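Local coordinates for FAD linked oxidase-like protein (Myceliophthora thermophila, PDB 5L6G) that oxidises the C1 hydroxyl of xylooligosaccharides and related sugars to lactones, reducing oxygen to hydrogen peroxide with a bicovalently bound FAD, at residues F228-L241 with L304-W316. Sequence-based numbering, arbitrary orientation.
With NAG (2-acetamido-2-deoxy-beta-D-glucopyranose), chain E.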
ATOM      1  N   PHE A 228      -7.014  17.583   3.473  1.00 18.01           N
ATOM      2  CA  PHE A 228      -6.321  18.812   3.860  1.00 18.66           C
ATOM      3  C   PHE A 228      -6.272  19.738   2.652  1.00 19.32           C
ATOM      4  O   PHE A 228      -6.452  19.295   1.523  1.00 18.78           O
ATOM      5  CB  PHE A 228      -4.923  18.533   4.419  1.00 18.30           C
ATOM      6  CG  PHE A 228      -4.008  17.783   3.482  1.00 17.67           C
ATOM      7  CD1 PHE A 228      -3.222  18.461   2.559  1.00 17.94           C
ATOM      8  CD2 PHE A 228      -3.888  16.388   3.565  1.00 17.07           C
ATOM      9  CE1 PHE A 228      -2.357  17.769   1.721  1.00 17.50           C
ATOM     10  CE2 PHE A 228      -3.035  15.690   2.729  1.00 16.60           C
ATOM     11  CZ  PHE A 228      -2.270  16.382   1.797  1.00 17.00           C
ATOM     12  N   ALA A 229      -6.083  21.037   2.896  1.00 20.45           N
ATOM     13  CA  ALA A 229      -5.875  21.984   1.802  1.00 21.42           C
ATOM     14  C   ALA A 229      -4.532  21.653   1.149  1.00 21.30           C
ATOM     15  O   ALA A 229      -3.512  21.600   1.823  1.00 21.09           O
ATOM     16  CB  ALA A 229      -5.863  23.414   2.319  1.00 22.62           C
ATOM     17  N   ALA A 230      -4.529  21.415  -0.155  1.00 21.35           N
ATOM     18  CA  ALA A 230      -3.292  21.092  -0.853  1.00 21.22           C
ATOM     19  C   ALA A 230      -2.321  22.275  -0.754  1.00 22.39           C
ATOM     20  O   ALA A 230      -2.725  23.411  -0.967  1.00 22.55           O
ATOM     21  CB  ALA A 230      -3.589  20.796  -2.310  1.00 21.32           C
ATOM     22  N   PRO A 231      -1.047  22.021  -0.419  1.00 22.83           N
ATOM     23  CA  PRO A 231      -0.120  23.148  -0.397  1.00 24.38           C
ATOM     24  C   PRO A 231       0.049  23.727  -1.797  1.00 25.63           C
ATOM     25  O   PRO A 231       0.047  22.972  -2.769  1.00 25.53           O
ATOM     26  CB  PRO A 231       1.191  22.514   0.071  1.00 23.54           C
ATOM     27  CG  PRO A 231       1.083  21.085  -0.359  1.00 22.57           C
ATOM     28  CD  PRO A 231      -0.363  20.747  -0.147  1.00 22.37           C
ATOM     29  N   PRO A 232       0.200  25.052  -1.900  1.00 27.43           N
ATOM     30  CA  PRO A 232       0.318  25.644  -3.218  1.00 28.70           C
ATOM     31  C   PRO A 232       1.577  25.189  -3.956  1.00 29.03           C
ATOM     32  O   PRO A 232       1.562  25.138  -5.183  1.00 29.97           O
ATOM     33  CB  PRO A 232       0.344  27.156  -2.936  1.00 29.87           C
ATOM     34  CG  PRO A 232       0.738  27.283  -1.508  1.00 29.70           C
ATOM     35  CD  PRO A 232       0.211  26.060  -0.829  1.00 28.51           C
ATOM     36  N   ASN A 233       2.639  24.852  -3.223  1.00 28.85           N
ATOM     37  CA  ASN A 233       3.913  24.469  -3.825  1.00 29.12           C
ATOM     38  C   ASN A 233       4.585  23.327  -3.083  1.00 25.77           C
ATOM     39  O   ASN A 233       4.564  23.282  -1.863  1.00 25.25           O
ATOM     40  CB  ASN A 233       4.852  25.673  -3.892  1.00 32.69           C
ATOM     41  CG  ASN A 233       4.292  26.768  -4.764  1.00 37.89           C
ATOM     42  OD1 ASN A 233       4.005  27.869  -4.291  1.00 39.42           O
ATOM     43  ND2 ASN A 233       4.111  26.452  -6.065  1.00 43.64           N
ATOM     44  N   VAL A 234       5.142  22.394  -3.846  1.00 23.25           N
ATOM     45  CA  VAL A 234       5.947  21.305  -3.302  1.00 21.17           C
ATOM     46  C   VAL A 234       7.233  21.211  -4.129  1.00 20.45           C
ATOM     47  O   VAL A 234       7.247  21.536  -5.322  1.00 20.93           O
ATOM     48  CB  VAL A 234       5.207  19.966  -3.306  1.00 20.04           C
ATOM     49  CG1 VAL A 234       3.954  20.057  -2.436  1.00 19.98           C
ATOM     50  CG2 VAL A 234       4.853  19.524  -4.726  1.00 19.88           C
ATOM     51  N   THR A 235       8.315  20.795  -3.493  1.00 19.15           N
ATOM     52  CA  THR A 235       9.613  20.819  -4.125  1.00 18.68           C
ATOM     53  C   THR A 235      10.202  19.421  -4.082  1.00 17.59           C
ATOM     54  O   THR A 235      10.448  18.880  -3.012  1.00 16.79           O
ATOM     55  CB  THR A 235      10.513  21.815  -3.409  1.00 19.18           C
ATOM     56  OG1 THR A 235       9.879  23.109  -3.432  1.00 19.87           O
ATOM     57  CG2 THR A 235      11.889  21.890  -4.091  1.00 19.48           C
ATOM     58  N   SER A 236      10.380  18.814  -5.246  1.00 17.19           N
ATOM     59  CA  SER A 236      11.038  17.513  -5.298  1.00 16.45           C
ATOM     60  C   SER A 236      12.533  17.741  -5.342  1.00 16.64           C
ATOM     61  O   SER A 236      13.001  18.796  -5.760  1.00 17.40           O
ATOM     62  CB  SER A 236      10.563  16.694  -6.494  1.00 16.24           C
ATOM     63  OG  SER A 236      10.875  17.326  -7.721  1.00 16.46           O
ATOM     64  N   TYR A 237      13.288  16.759  -4.880  1.00 16.27           N
ATOM     65  CA  TYR A 237      14.745  16.871  -4.866  1.00 16.53           C
ATOM     66  C   TYR A 237      15.357  15.501  -4.707  1.00 16.19           C
ATOM     67  O   TYR A 237      14.683  14.549  -4.315  1.00 15.36           O
ATOM     68  CB  TYR A 237      15.202  17.772  -3.709  1.00 16.68           C
ATOM     69  CG  TYR A 237      14.799  17.261  -2.341  1.00 15.89           C
ATOM     70  CD1 TYR A 237      13.525  17.510  -1.833  1.00 15.81           C
ATOM     71  CD2 TYR A 237      15.688  16.520  -1.555  1.00 15.50           C
ATOM     72  CE1 TYR A 237      13.149  17.041  -0.586  1.00 15.37           C
ATOM     73  CE2 TYR A 237      15.315  16.032  -0.307  1.00 15.11           C
ATOM     74  CZ  TYR A 237      14.054  16.302   0.178  1.00 15.09           C
ATOM     75  OH  TYR A 237      13.658  15.830   1.402  1.00 14.78           O
ATOM     76  N   GLU A 238      16.652  15.430  -4.984  1.00 16.81           N
ATOM     77  CA  GLU A 238      17.396  14.204  -4.853  1.00 16.72           C
ATOM     78  C   GLU A 238      18.730  14.473  -4.181  1.00 16.96           C
ATOM     79  O   GLU A 238      19.276  15.585  -4.261  1.00 17.17           O
ATOM     80  CB  GLU A 238      17.610  13.608  -6.242  1.00 17.51           C
ATOM     81  CG  GLU A 238      16.355  12.990  -6.797  1.00 17.83           C
ATOM     82  CD  GLU A 238      16.329  12.822  -8.301  1.00 19.04           C
ATOM     83  OE1 GLU A 238      17.397  12.799  -8.953  1.00 19.96           O
ATOM     84  OE2 GLU A 238      15.194  12.677  -8.819  1.00 20.25           O
ATOM     85  N   ILE A 239      19.239  13.455  -3.498  1.00 16.26           N
ATOM     86  CA  ILE A 239      20.586  13.504  -2.942  1.00 16.54           C
ATOM     87  C   ILE A 239      21.215  12.183  -3.273  1.00 16.41           C
ATOM     88  O   ILE A 239      20.833  11.157  -2.709  1.00 15.24           O
ATOM     89  CB  ILE A 239      20.610  13.703  -1.413  1.00 16.39           C
ATOM     90  CG1 ILE A 239      19.843  14.969  -1.011  1.00 16.69           C
ATOM     91  CG2 ILE A 239      22.054  13.741  -0.918  1.00 16.73           C
ATOM     92  CD1 ILE A 239      19.453  15.026   0.452  1.00 16.60           C
ATOM     93  N   ASN A 240      22.180  12.213  -4.194  1.00 17.30           N
ATOM     94  CA  ASN A 240      22.872  11.000  -4.572  1.00 17.62           C
ATOM     95  C   ASN A 240      23.808  10.562  -3.457  1.00 17.57           C
ATOM     96  O   ASN A 240      24.471  11.389  -2.841  1.00 17.78           O
ATOM     97  CB  ASN A 240      23.641  11.189  -5.882  1.00 18.71           C
ATOM     98  CG  ASN A 240      22.719  11.248  -7.076  1.00 19.12           C
ATOM     99  OD1 ASN A 240      21.756  10.492  -7.157  1.00 19.31           O
ATOM    100  ND2 ASN A 240      23.012  12.132  -8.013  1.00 20.33           N
ATOM    101  N   LEU A 241      23.820   9.257  -3.195  1.00 16.66           N
ATOM    102  CA  LEU A 241      24.579   8.702  -2.090  1.00 16.48           C
ATOM    103  C   LEU A 241      25.666   7.802  -2.638  1.00 16.48           C
ATOM    104  O   LEU A 241      25.386   6.983  -3.511  1.00 16.30           O
ATOM    105  CB  LEU A 241      23.667   7.891  -1.179  1.00 16.13           C
ATOM    106  CG  LEU A 241      22.527   8.648  -0.514  1.00 16.09           C
ATOM    107  CD1 LEU A 241      21.546   7.664   0.118  1.00 15.76           C
ATOM    108  CD2 LEU A 241      23.086   9.629   0.498  1.00 17.00           C
ATOM    109  N   LEU A 304      25.851  13.991   6.004  1.00 24.32           N
ATOM    110  CA  LEU A 304      26.221  13.002   4.994  1.00 23.93           C
ATOM    111  C   LEU A 304      27.336  13.458   4.050  1.00 24.96           C
ATOM    112  O   LEU A 304      27.806  12.678   3.225  1.00 24.99           O
ATOM    113  CB  LEU A 304      25.011  12.667   4.137  1.00 23.36           C
ATOM    114  CG  LEU A 304      23.809  12.076   4.873  1.00 22.57           C
ATOM    115  CD1 LEU A 304      22.702  11.848   3.876  1.00 22.52           C
ATOM    116  CD2 LEU A 304      24.181  10.786   5.571  1.00 22.45           C
ATOM    117  N   ASP A 305      27.725  14.715   4.156  1.00 26.28           N
ATOM    118  CA  ASP A 305      28.638  15.332   3.216  1.00 27.97           C
ATOM    119  C   ASP A 305      28.167  15.069   1.781  1.00 27.27           C
ATOM    120  O   ASP A 305      28.876  14.461   0.983  1.00 26.77           O
ATOM    121  CB  ASP A 305      30.068  14.825   3.423  1.00 29.10           C
ATOM    122  CG  ASP A 305      31.074  15.629   2.653  1.00 31.19           C
ATOM    123  OD1 ASP A 305      30.791  16.806   2.337  1.00 32.20           O
ATOM    124  OD2 ASP A 305      32.151  15.082   2.359  1.00 33.20           O
ATOM    125  N   ALA A 306      26.957  15.532   1.484  1.00 26.61           N
ATOM    126  CA  ALA A 306      26.334  15.294   0.200  1.00 26.10           C
ATOM    127  C   ALA A 306      25.773  16.585  -0.358  1.00 26.88           C
ATOM    128  O   ALA A 306      25.703  17.611   0.328  1.00 27.27           O
ATOM    129  CB  ALA A 306      25.244  14.244   0.332  1.00 24.99           C
ATOM    130  N   ASN A 307      25.395  16.522  -1.628  1.00 27.61           N
ATOM    131  CA  ASN A 307      24.872  17.664  -2.343  1.00 28.34           C
ATOM    132  C   ASN A 307      23.453  17.404  -2.782  1.00 25.98           C
ATOM    133  O   ASN A 307      23.116  16.288  -3.162  1.00 24.39           O
ATOM    134  CB  ASN A 307      25.736  17.953  -3.578  1.00 30.79           C
ATOM    135  CG  ASN A 307      27.082  18.553  -3.223  1.00 33.90           C
ATOM    136  OD1 ASN A 307      27.568  18.386  -2.108  1.00 37.61           O
ATOM    137  ND2 ASN A 307      27.699  19.257  -4.173  1.00 36.31           N
ATOM    138  N   LEU A 308      22.628  18.445  -2.739  1.00 25.56           N
ATOM    139  CA  LEU A 308      21.303  18.415  -3.354  1.00 25.11           C
ATOM    140  C   LEU A 308      21.439  18.384  -4.856  1.00 25.33           C
ATOM    141  O   LEU A 308      22.346  18.999  -5.406  1.00 25.51           O
ATOM    142  CB  LEU A 308      20.513  19.688  -3.039  1.00 26.17           C
ATOM    143  CG  LEU A 308      19.560  19.816  -1.864  1.00 25.79           C
ATOM    144  CD1 LEU A 308      18.854  21.174  -1.925  1.00 26.40           C
ATOM    145  CD2 LEU A 308      18.564  18.678  -1.844  1.00 24.74           C
ATOM    146  N   SER A 309      20.514  17.711  -5.529  1.00 24.39           N
ATOM    147  CA  SER A 309      20.426  17.822  -6.985  1.00 24.92           C
ATOM    148  C   SER A 309      18.970  17.788  -7.427  1.00 24.33           C
ATOM    149  O   SER A 309      18.074  17.465  -6.631  1.00 23.82           O
ATOM    150  CB  SER A 309      21.233  16.722  -7.674  1.00 24.92           C
ATOM    151  OG  SER A 309      20.848  15.438  -7.219  1.00 24.55           O
ATOM    152  N   SER A 310      18.740  18.160  -8.686  1.00 24.66           N
ATOM    153  CA  SER A 310      17.418  18.082  -9.300  1.00 24.51           C
ATOM    154  C   SER A 310      16.352  18.737  -8.428  1.00 24.05           C
ATOM    155  O   SER A 310      15.290  18.163  -8.202  1.00 23.17           O
ATOM    156  CB  SER A 310      17.024  16.617  -9.547  1.00 23.96           C
ATOM    157  OG  SER A 310      17.912  15.995 -10.460  1.00 24.79           O
ATOM    158  N   VAL A 311      16.633  19.935  -7.936  1.00 23.99           N
ATOM    159  CA  VAL A 311      15.662  20.640  -7.114  1.00 23.69           C
ATOM    160  C   VAL A 311      14.636  21.254  -8.059  1.00 23.91           C
ATOM    161  O   VAL A 311      14.979  22.087  -8.889  1.00 24.52           O
ATOM    162  CB  VAL A 311      16.333  21.714  -6.258  1.00 24.21           C
ATOM    163  CG1 VAL A 311      15.300  22.541  -5.513  1.00 24.63           C
ATOM    164  CG2 VAL A 311      17.317  21.067  -5.292  1.00 23.72           C
ATOM    165  N   GLN A 312      13.387  20.831  -7.938  1.00 23.09           N
ATOM    166  CA  GLN A 312      12.315  21.284  -8.831  1.00 23.65           C
ATOM    167  C   GLN A 312      11.099  21.683  -8.006  1.00 23.19           C
ATOM    168  O   GLN A 312      10.567  20.870  -7.264  1.00 21.48           O
ATOM    169  CB  GLN A 312      11.904  20.163  -9.785  1.00 23.95           C
ATOM    170  CG  GLN A 312      12.915  19.822 -10.870  1.00 25.14           C
ATOM    171  CD  GLN A 312      12.603  18.491 -11.537  1.00 25.63           C
ATOM    172  OE1 GLN A 312      11.447  18.088 -11.633  1.00 26.18           O
ATOM    173  NE2 GLN A 312      13.639  17.801 -11.994  1.00 26.42           N
ATOM    174  N   GLU A 313      10.656  22.927  -8.160  1.00 24.12           N
ATOM    175  CA  GLU A 313       9.440  23.386  -7.504  1.00 24.65           C
ATOM    176  C   GLU A 313       8.231  23.078  -8.383  1.00 24.36           C
ATOM    177  O   GLU A 313       8.274  23.282  -9.593  1.00 24.95           O
ATOM    178  CB  GLU A 313       9.486  24.889  -7.274  1.00 26.13           C
ATOM    179  CG  GLU A 313      10.745  25.381  -6.597  1.00 27.05           C
ATOM    180  CD  GLU A 313      10.649  26.840  -6.219  1.00 28.16           C
ATOM    181  OE1 GLU A 313       9.928  27.126  -5.239  1.00 28.01           O
ATOM    182  OE2 GLU A 313      11.276  27.687  -6.908  1.00 29.42           O
ATOM    183  N   HIS A 314       7.139  22.662  -7.762  1.00 23.36           N
ATOM    184  CA  HIS A 314       5.954  22.218  -8.478  1.00 23.41           C
ATOM    185  C   HIS A 314       4.706  22.799  -7.841  1.00 23.57           C
ATOM    186  O   HIS A 314       4.714  23.131  -6.662  1.00 23.49           O
ATOM    187  CB  HIS A 314       5.825  20.680  -8.379  1.00 22.38           C
ATOM    188  CG  HIS A 314       7.052  19.921  -8.790  1.00 22.25           C
ATOM    189  ND1 HIS A 314       7.475  19.827 -10.100  1.00 22.93           N
ATOM    190  CD2 HIS A 314       7.941  19.211  -8.060  1.00 21.72           C
ATOM    191  CE1 HIS A 314       8.577  19.105 -10.156  1.00 22.56           C
ATOM    192  NE2 HIS A 314       8.869  18.698  -8.934  1.00 21.78           N
ATOM    193  N   ASP A 315       3.614  22.880  -8.588  1.00 24.07           N
ATOM    194  CA  ASP A 315       2.301  22.960  -7.931  1.00 24.52           C
ATOM    195  C   ASP A 315       1.962  21.558  -7.430  1.00 23.12           C
ATOM    196  O   ASP A 315       2.734  20.618  -7.648  1.00 21.79           O
ATOM    197  CB  ASP A 315       1.206  23.570  -8.830  1.00 26.23           C
ATOM    198  CG  ASP A 315       0.740  22.656  -9.959  1.00 26.63           C
ATOM    199  OD1 ASP A 315       0.999  21.450  -9.973  1.00 27.00           O
ATOM    200  OD2 ASP A 315       0.059  23.174 -10.854  1.00 29.17           O
ATOM    201  N   TRP A 316       0.833  21.433  -6.739  1.00 22.89           N
ATOM    202  CA  TRP A 316       0.462  20.190  -6.094  1.00 22.05           C
ATOM    203  C   TRP A 316       0.389  18.991  -7.058  1.00 21.88           C
ATOM    204  O   TRP A 316       0.963  17.940  -6.787  1.00 20.96           O
ATOM    205  CB  TRP A 316      -0.862  20.349  -5.343  1.00 22.03           C
ATOM    206  CG  TRP A 316      -1.331  19.058  -4.747  1.00 20.97           C
ATOM    207  CD1 TRP A 316      -2.381  18.312  -5.159  1.00 20.86           C
ATOM    208  CD2 TRP A 316      -0.732  18.346  -3.658  1.00 20.48           C
ATOM    209  NE1 TRP A 316      -2.495  17.179  -4.387  1.00 20.02           N
ATOM    210  CE2 TRP A 316      -1.491  17.176  -3.458  1.00 19.75           C
ATOM    211  CE3 TRP A 316       0.376  18.580  -2.838  1.00 20.31           C
ATOM    212  CZ2 TRP A 316      -1.186  16.244  -2.460  1.00 19.59           C
ATOM    213  CZ3 TRP A 316       0.679  17.661  -1.843  1.00 19.85           C
ATOM    214  CH2 TRP A 316      -0.093  16.496  -1.670  1.00 19.24           C
TER
HETATM  215  C1  NAG E 506       3.552  27.295  -7.116  1.00 42.05           C
HETATM  216  C2  NAG E 506       4.217  27.229  -8.495  1.00 49.29           C
HETATM  217  C3  NAG E 506       3.378  27.910  -9.586  1.00 51.67           C
HETATM  218  C4  NAG E 506       1.943  27.389  -9.558  1.00 51.08           C
HETATM  219  C5  NAG E 506       1.392  27.586  -8.150  1.00 48.61           C
HETATM  220  C6  NAG E 506      -0.034  27.057  -8.010  1.00 49.01           C
HETATM  221  C7  NAG E 506       6.648  27.150  -8.853  1.00 53.70           C
HETATM  222  C8  NAG E 506       7.951  27.890  -8.737  1.00 54.44           C
HETATM  223  N2  NAG E 506       5.555  27.803  -8.442  1.00 51.42           N
HETATM  224  O3  NAG E 506       3.949  27.677 -10.858  1.00 52.38           O
HETATM  225  O4  NAG E 506       1.125  28.047 -10.505  1.00 55.03           O
HETATM  226  O5  NAG E 506       2.208  26.868  -7.252  1.00 45.21           O
HETATM  227  O6  NAG E 506      -0.360  26.940  -6.639  1.00 45.77           O
HETATM  228  O7  NAG E 506       6.636  26.004  -9.305  1.00 55.07           O
HETATM  229  O   HOH W   1      -0.838  23.629  -5.820  1.00 27.75           O
HETATM  230  O   HOH W   2      13.355  16.555  -8.502  1.00 20.79           O
HETATM  231  O   HOH W   3      19.616  14.257  -9.246  1.00 27.92           O
HETATM  232  O   HOH W   4      22.940  14.689  -5.347  1.00 19.22           O
HETATM  233  O   HOH W   5      25.586  13.910  -3.061  1.00 29.94           O
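Phe228 turns its ring edge toward the six-membered ring of Trp316, an offset edge-to-face pair with planes at 87°. Ala230 CB sits over the indole's five-membered ring, 3.9 Å from its centroid in a CH-pi contact, and Pro231 CD approaches Trp316 CE3 obliquely at 3.5 Å. Trp316, its CG anti to the backbone N (chi1 176°), thus lays its indole against the connection between strands 219-229 and 234-240. A water bridges Pro232 O and Trp316 N, and Asn233 ND2 carries the N-linked NAG, whose O6 donates to Pro232 O. From Val234 the chains pair antiparallel, strand 308-314 forming the edge of the eight-stranded sheet and strand 234-240 lying next to it. Val234 exchanges backbone bonds with His314, as Ser236 does with Gln312. Ser236 OG and His314 NE2 share a hydrogen bond of 2.7 Å at the imidazole edge; Glu318 OE2 is hydrogen-bonded to ND1, fixing the ring's rotation from both nitrogens. A beta bulge at Ser310 and Val311 then shifts the register, and Glu238 pairs with Ser309. Here one water joins Glu238 OE1, also bonded to Gln281, to Ser309 OG and Ser310 OG. Ile239 CG2 presses tightly on Ala306 CB at 3.5 Å, and Leu241 CD2 meets Leu304 CD1.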